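Local coordinates for protein L-Ribose isomerase (Acinetobacter, PDB 4Q0S) that isomerizes L-ribose, probably to L-ribulose, at a cobalt-occupied metal site inside a cupin-type beta-barrel, at residues 75-81 with 101-107; 174-178 with 197-201. All coordinates share one frame; numbering follows the deposited sequence.

Interaction 1 of 2, residues 75-81 with 101-107; sequences IIFESLN and LCDKLMI. With RB0 (D-ribitol), chain C.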
loop_
_atom_site.group_PDB
_atom_site.type_symbol
_atom_site.label_atom_id
_atom_site.label_comp_id
_atom_site.label_asym_id
_atom_site.label_seq_id
_atom_site.Cartn_x
_atom_site.Cartn_y
_atom_site.Cartn_z
ATOM N N ILE A 75 18.415 9.502 3.799
ATOM C CA ILE A 75 17.921 8.924 5.035
ATOM C C ILE A 75 17.968 7.415 4.903
ATOM O O ILE A 75 17.671 6.876 3.838
ATOM C CB ILE A 75 16.458 9.342 5.313
ATOM C CG1 ILE A 75 16.399 10.835 5.620
ATOM C CG2 ILE A 75 15.886 8.512 6.464
ATOM C CD1 ILE A 75 15.021 11.325 5.951
ATOM N N ILE A 76 18.355 6.739 5.977
ATOM C CA ILE A 76 18.400 5.287 5.967
ATOM C C ILE A 76 17.793 4.777 7.259
ATOM O O ILE A 76 18.197 5.194 8.343
ATOM C CB ILE A 76 19.846 4.740 5.871
ATOM C CG1 ILE A 76 20.496 5.196 4.562
ATOM C CG2 ILE A 76 19.827 3.214 5.943
ATOM C CD1 ILE A 76 21.953 4.744 4.403
ATOM N N PHE A 77 16.796 3.905 7.133
ATOM C CA PHE A 77 16.153 3.298 8.288
ATOM C C PHE A 77 16.534 1.830 8.180
ATOM O O PHE A 77 16.043 1.108 7.313
ATOM C CB PHE A 77 14.627 3.452 8.231
ATOM C CG PHE A 77 14.147 4.872 8.379
ATOM C CD1 PHE A 77 14.463 5.618 9.511
ATOM C CD2 PHE A 77 13.353 5.454 7.398
ATOM C CE1 PHE A 77 13.988 6.927 9.663
ATOM C CE2 PHE A 77 12.871 6.760 7.538
ATOM C CZ PHE A 77 13.189 7.496 8.672
ATOM N N GLU A 78 17.432 1.400 9.055
ATOM C CA GLU A 78 17.910 0.030 9.052
ATOM C C GLU A 78 17.051 -0.883 9.923
ATOM O O GLU A 78 16.962 -0.688 11.135
ATOM C CB GLU A 78 19.363 0.034 9.524
ATOM C CG GLU A 78 20.018 -1.314 9.682
ATOM C CD GLU A 78 21.460 -1.175 10.152
ATOM O OE1 GLU A 78 22.341 -0.919 9.309
ATOM O OE2 GLU A 78 21.705 -1.305 11.370
ATOM N N SER A 79 16.416 -1.877 9.301
ATOM C CA SER A 79 15.557 -2.808 10.035
ATOM C C SER A 79 16.293 -4.085 10.413
ATOM O O SER A 79 15.836 -4.853 11.263
ATOM C CB SER A 79 14.323 -3.173 9.207
ATOM O OG SER A 79 14.671 -3.938 8.062
ATOM N N LEU A 80 17.435 -4.315 9.779
ATOM C CA LEU A 80 18.211 -5.507 10.061
ATOM C C LEU A 80 19.665 -5.374 9.632
ATOM O O LEU A 80 19.972 -4.831 8.575
ATOM C CB LEU A 80 17.588 -6.714 9.350
ATOM C CG LEU A 80 18.309 -8.054 9.509
ATOM C CD1 LEU A 80 18.076 -8.600 10.921
ATOM C CD2 LEU A 80 17.802 -9.032 8.468
ATOM N N ASN A 81 20.556 -5.870 10.480
ATOM C CA ASN A 81 21.981 -5.882 10.189
ATOM C C ASN A 81 22.462 -7.062 11.016
ATOM O O ASN A 81 23.067 -6.916 12.077
ATOM C CB ASN A 81 22.653 -4.574 10.612
ATOM C CG ASN A 81 24.003 -4.380 9.946
ATOM O OD1 ASN A 81 24.234 -4.862 8.833
ATOM N ND2 ASN A 81 24.895 -3.662 10.613
ATOM N N LEU A 101 23.227 -10.275 6.817
ATOM C CA LEU A 101 22.035 -9.757 6.149
ATOM C C LEU A 101 21.666 -8.363 6.655
ATOM O O LEU A 101 21.448 -8.156 7.850
ATOM C CB LEU A 101 20.864 -10.725 6.369
ATOM C CG LEU A 101 21.073 -12.154 5.848
ATOM C CD1 LEU A 101 20.028 -13.077 6.444
ATOM C CD2 LEU A 101 21.011 -12.171 4.331
ATOM N N CYS A 102 21.597 -7.408 5.736
ATOM C CA CYS A 102 21.261 -6.043 6.093
ATOM C C CYS A 102 20.077 -5.537 5.260
ATOM O O CYS A 102 20.152 -5.456 4.032
ATOM C CB CYS A 102 22.479 -5.144 5.889
ATOM S SG CYS A 102 22.207 -3.418 6.325
ATOM N N ASP A 103 18.984 -5.203 5.945
ATOM C CA ASP A 103 17.773 -4.720 5.284
ATOM C C ASP A 103 17.541 -3.290 5.756
ATOM O O ASP A 103 17.511 -3.032 6.957
ATOM C CB ASP A 103 16.568 -5.595 5.683
ATOM C CG ASP A 103 15.369 -5.423 4.752
ATOM O OD1 ASP A 103 15.053 -4.276 4.380
ATOM O OD2 ASP A 103 14.730 -6.438 4.400
ATOM N N LYS A 104 17.393 -2.365 4.816
ATOM C CA LYS A 104 17.145 -0.975 5.157
ATOM C C LYS A 104 16.296 -0.301 4.092
ATOM O O LYS A 104 16.189 -0.786 2.967
ATOM C CB LYS A 104 18.458 -0.205 5.300
ATOM C CG LYS A 104 19.147 0.091 3.971
ATOM C CD LYS A 104 20.557 -0.498 3.921
ATOM C CE LYS A 104 20.535 -2.020 3.968
ATOM N NZ LYS A 104 21.895 -2.626 3.765
ATOM N N LEU A 105 15.687 0.815 4.470
ATOM C CA LEU A 105 14.872 1.602 3.567
ATOM C C LEU A 105 15.660 2.891 3.386
ATOM O O LEU A 105 16.102 3.487 4.363
ATOM C CB LEU A 105 13.517 1.919 4.199
ATOM C CG LEU A 105 12.531 2.578 3.236
ATOM C CD1 LEU A 105 12.180 1.582 2.135
ATOM C CD2 LEU A 105 11.267 3.010 3.984
ATOM N N MET A 106 15.854 3.306 2.142
ATOM C CA MET A 106 16.598 4.523 1.877
ATOM C C MET A 106 15.700 5.540 1.197
ATOM O O MET A 106 14.965 5.217 0.264
ATOM C CB MET A 106 17.820 4.216 1.007
ATOM C CG MET A 106 18.705 3.129 1.604
ATOM S SD MET A 106 20.243 2.845 0.717
ATOM C CE MET A 106 19.655 2.115 -0.773
ATOM N N ILE A 107 15.754 6.771 1.682
ATOM C CA ILE A 107 14.939 7.825 1.117
ATOM C C ILE A 107 15.810 8.974 0.632
ATOM O O ILE A 107 16.538 9.599 1.404
ATOM C CB ILE A 107 13.906 8.325 2.146
ATOM C CG1 ILE A 107 13.066 7.138 2.628
ATOM C CG2 ILE A 107 13.019 9.401 1.516
ATOM C CD1 ILE A 107 11.974 7.507 3.599
HETATM C C1 RB0 C . 25.369 4.473 2.129
HETATM O O1 RB0 C . 25.916 5.371 3.080
HETATM C C2 RB0 C . 24.937 3.193 2.828
HETATM O O2 RB0 C . 26.084 2.436 3.209
HETATM C C3 RB0 C . 24.009 2.364 1.916
HETATM O O3 RB0 C . 23.435 1.297 2.657
HETATM C C4 RB0 C . 24.718 1.808 0.676
HETATM O O4 RB0 C . 26.120 1.771 0.895
HETATM C C5 RB0 C . 24.402 2.670 -0.542
HETATM O O5 RB0 C . 24.922 2.060 -1.723
#

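Interaction 2 of 2, residues 174-178 with 197-201; sequences SYEKL and HLHAF. With CO (cobalt (II) ion), chain B; RB0 (D-ribitol), chain C.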
loop_
_atom_site.group_PDB
_atom_site.type_symbol
_atom_site.label_atom_id
_atom_site.label_comp_id
_atom_site.label_asym_id
_atom_site.label_seq_id
_atom_site.Cartn_x
_atom_site.Cartn_y
_atom_site.Cartn_z
ATOM N N SER A 174 34.160 13.287 -8.423
ATOM C CA SER A 174 34.029 12.026 -7.703
ATOM C C SER A 174 33.184 11.026 -8.493
ATOM O O SER A 174 33.223 9.823 -8.229
ATOM C CB SER A 174 33.403 12.258 -6.321
ATOM O OG SER A 174 32.053 12.679 -6.428
ATOM N N TYR A 175 32.439 11.528 -9.475
ATOM C CA TYR A 175 31.568 10.688 -10.295
ATOM C C TYR A 175 32.190 10.207 -11.610
ATOM O O TYR A 175 31.632 9.335 -12.279
ATOM C CB TYR A 175 30.270 11.438 -10.611
ATOM C CG TYR A 175 29.397 11.724 -9.407
ATOM C CD1 TYR A 175 29.729 12.731 -8.499
ATOM C CD2 TYR A 175 28.242 10.974 -9.170
ATOM C CE1 TYR A 175 28.933 12.984 -7.385
ATOM C CE2 TYR A 175 27.439 11.216 -8.057
ATOM C CZ TYR A 175 27.788 12.220 -7.168
ATOM O OH TYR A 175 27.000 12.452 -6.058
ATOM N N GLU A 176 33.338 10.781 -11.964
ATOM C CA GLU A 176 34.054 10.461 -13.199
ATOM C C GLU A 176 34.082 8.998 -13.621
ATOM O O GLU A 176 33.734 8.670 -14.752
ATOM C CB GLU A 176 35.496 10.964 -13.110
ATOM C CG GLU A 176 35.693 12.417 -13.491
ATOM C CD GLU A 176 35.295 12.694 -14.926
ATOM O OE1 GLU A 176 34.115 13.031 -15.163
ATOM O OE2 GLU A 176 36.161 12.562 -15.819
ATOM N N LYS A 177 34.505 8.123 -12.717
ATOM C CA LYS A 177 34.610 6.696 -13.014
ATOM C C LYS A 177 33.302 5.904 -13.023
ATOM O O LYS A 177 33.282 4.743 -13.442
ATOM C CB LYS A 177 35.579 6.032 -12.028
ATOM C CG LYS A 177 37.045 6.354 -12.261
ATOM C CD LYS A 177 37.907 5.671 -11.211
ATOM C CE LYS A 177 39.366 5.584 -11.635
ATOM N NZ LYS A 177 39.998 6.914 -11.836
ATOM N N LEU A 178 32.216 6.510 -12.552
ATOM C CA LEU A 178 30.928 5.818 -12.523
ATOM C C LEU A 178 30.201 6.097 -13.829
ATOM O O LEU A 178 29.134 6.716 -13.849
ATOM C CB LEU A 178 30.094 6.296 -11.325
ATOM C CG LEU A 178 30.654 5.893 -9.956
ATOM C CD1 LEU A 178 32.019 6.545 -9.728
ATOM C CD2 LEU A 178 29.672 6.308 -8.861
ATOM N N HIS A 197 32.572 -2.520 -6.243
ATOM C CA HIS A 197 32.148 -1.715 -7.382
ATOM C C HIS A 197 31.753 -0.322 -6.945
ATOM O O HIS A 197 30.968 -0.162 -6.012
ATOM C CB HIS A 197 30.962 -2.367 -8.089
ATOM C CG HIS A 197 31.351 -3.488 -8.992
ATOM N ND1 HIS A 197 31.669 -3.292 -10.319
ATOM C CD2 HIS A 197 31.535 -4.805 -8.748
ATOM C CE1 HIS A 197 32.035 -4.444 -10.852
ATOM N NE2 HIS A 197 31.963 -5.377 -9.920
ATOM N N LEU A 198 32.300 0.682 -7.619
ATOM C CA LEU A 198 31.961 2.065 -7.321
ATOM C C LEU A 198 30.509 2.294 -7.712
ATOM O O LEU A 198 30.065 1.862 -8.776
ATOM C CB LEU A 198 32.837 3.025 -8.122
ATOM C CG LEU A 198 34.300 3.190 -7.715
ATOM C CD1 LEU A 198 35.044 3.912 -8.831
ATOM C CD2 LEU A 198 34.387 3.971 -6.405
ATOM N N HIS A 199 29.763 2.970 -6.850
ATOM C CA HIS A 199 28.374 3.255 -7.155
ATOM C C HIS A 199 27.864 4.481 -6.422
ATOM O O HIS A 199 28.419 4.902 -5.406
ATOM C CB HIS A 199 27.483 2.043 -6.848
ATOM C CG HIS A 199 27.549 1.578 -5.427
ATOM N ND1 HIS A 199 28.627 0.887 -4.916
ATOM C CD2 HIS A 199 26.677 1.724 -4.401
ATOM C CE1 HIS A 199 28.417 0.631 -3.637
ATOM N NE2 HIS A 199 27.241 1.128 -3.299
ATOM N N ALA A 200 26.812 5.059 -6.986
ATOM C CA ALA A 200 26.154 6.235 -6.453
ATOM C C ALA A 200 24.767 6.237 -7.082
ATOM O O ALA A 200 24.526 5.548 -8.074
ATOM C CB ALA A 200 26.916 7.502 -6.858
ATOM N N PHE A 201 23.846 6.988 -6.497
ATOM C CA PHE A 201 22.510 7.057 -7.051
ATOM C C PHE A 201 21.787 8.300 -6.573
ATOM O O PHE A 201 22.122 8.862 -5.533
ATOM C CB PHE A 201 21.719 5.788 -6.707
ATOM C CG PHE A 201 21.604 5.502 -5.231
ATOM C CD1 PHE A 201 20.637 6.137 -4.455
ATOM C CD2 PHE A 201 22.440 4.563 -4.626
ATOM C CE1 PHE A 201 20.502 5.835 -3.092
ATOM C CE2 PHE A 201 22.313 4.255 -3.266
ATOM C CZ PHE A 201 21.340 4.892 -2.499
HETATM CO CO CO B . 26.826 1.230 -1.022
HETATM C C1 RB0 C . 25.369 4.473 2.129
HETATM O O1 RB0 C . 25.916 5.371 3.080
HETATM C C2 RB0 C . 24.937 3.193 2.828
HETATM O O2 RB0 C . 26.084 2.436 3.209
HETATM C C3 RB0 C . 24.009 2.364 1.916
HETATM O O3 RB0 C . 23.435 1.297 2.657
HETATM C C4 RB0 C . 24.718 1.808 0.676
HETATM O O4 RB0 C . 26.120 1.771 0.895
HETATM C C5 RB0 C . 24.402 2.670 -0.542
HETATM O O5 RB0 C . 24.922 2.060 -1.723
#

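Interaction 1 of 2, residues 75-81 with 101-107
Two neighbouring antiparallel strands of the cupin barrel, interrupted by a classic beta bulge, bring Ile76 and Lys104 together in the wall of the sugar pocket. The strand axes of 75-78 and 101-107 run at 152° to each other. Ile75 with Ile107 and Phe77 with Leu105 are hydrogen-bonded pairs; within the second, Phe77 N reaches Leu105 O at 2.9 Å. Past Glu78 the register slips by one residue, because Ser79 and Leu80 both face Asp103. Asp103 O consequently accepts two amides, Ser79 N at 2.8 Å and Leu80 N at 3.1 Å, the latter in the carbonyl plane on a lone pair.

The side chains divide between two faces. On the ligand face, Ile76 CG2 lies alongside Lys104 CB at 3.7 Å, and Ile76 CG1 runs beside Met106 CG. With CG1 anti to the carbonyl carbon (chi1 -62°) and the chain extended beyond it, Ile76 carries CD1 to 3.7 Å from C2 of the ribitol. Met106 SD is somewhat farther, 4.0 Å from ribitol C3. On the other face, Ile107 CD1 meets the rim of the Phe77 ring at CE2, near the ring plane, while Ile75 CG2 sits over one ring face, offset toward the rim. Helix 19-35 packs against this side through Ala29 and Ala30. The carboxylate of Asp103 is bound by Tyr38 and by Lys190 of the second subunit, so the bulge lies beside a subunit interface.

Lys104 forms a salt bridge with Glu215, whose carboxylate also hydrogen-bonds ribitol, although the position of the ammonium group is less certain. Across this strand pair, then, apolar atoms of Ile76 and Met106 meet the ligand's carbon chain, while the lysine may help orient and polarise a sugar-binding carboxylate.

Interaction 2 of 2, residues 174-178 with 197-201
His199 ND1 donates to His197 O over 2.8 Å, with an N-H...O angle of 165° and the acceptor only 3° out of the imidazole plane. This bond helps fix the rotation of the ring, leaving the other nitrogen, NE2, to bind cobalt at 2.3 Å. Ribitol chelates the same ion through O4 (2.1 Å) and O5 (2.2 Å), and His117, His119 and Glu124 complete the site. The CB of His199 points away from 174-178, and chi1 of 58° sets CG between the backbone N and the carbonyl carbon, directing the ring to the metal.

The face toward that loop is apolar. Leu178, closing a type I turn that starts at Tyr175, contributes most of the packing: its CD2 reaches Ala200 CB at 3.6 Å, and its other methyl, CD1, meets Leu198 CB at 4.0 Å, the two leucine side chains crossing at about a right angle. Tyr175 brings CE2 to the same Ala200 methyl at 3.9 Å, while its hydroxyl is hydrogen-bonded to Glu72. Lys177 adds CB against Leu198 CD1.

No hydrogen bond joins the two segments, so they meet through apolar packing, on the side of the strand away from the metal. That strand runs between 132-137, where Phe136 also touches Leu178, and 113-118, where Pro116 packs against both Tyr175 and Ala200.

Overall arrangement
Interaction 1 closes along the chain before interaction 2 opens, and their centres lie about 21 Å apart on opposite sides of the chain's centre. Interaction 1 lies within one antiparallel sheet of the cupin barrel, on strands 73-82 and 101-108; interaction 2 sets a loop against strand 199-202 of the other. The sheets face each other across the ribitol, which both interactions touch, and they meet directly where Met106 CE packs 3.7 Å from Phe201 CZ. Interaction 2 contributes a cobalt ligand and Phe201, interaction 1 apolar wall and a lysine paired with a sugar-binding glutamate; the pocket is thus built from both sheets.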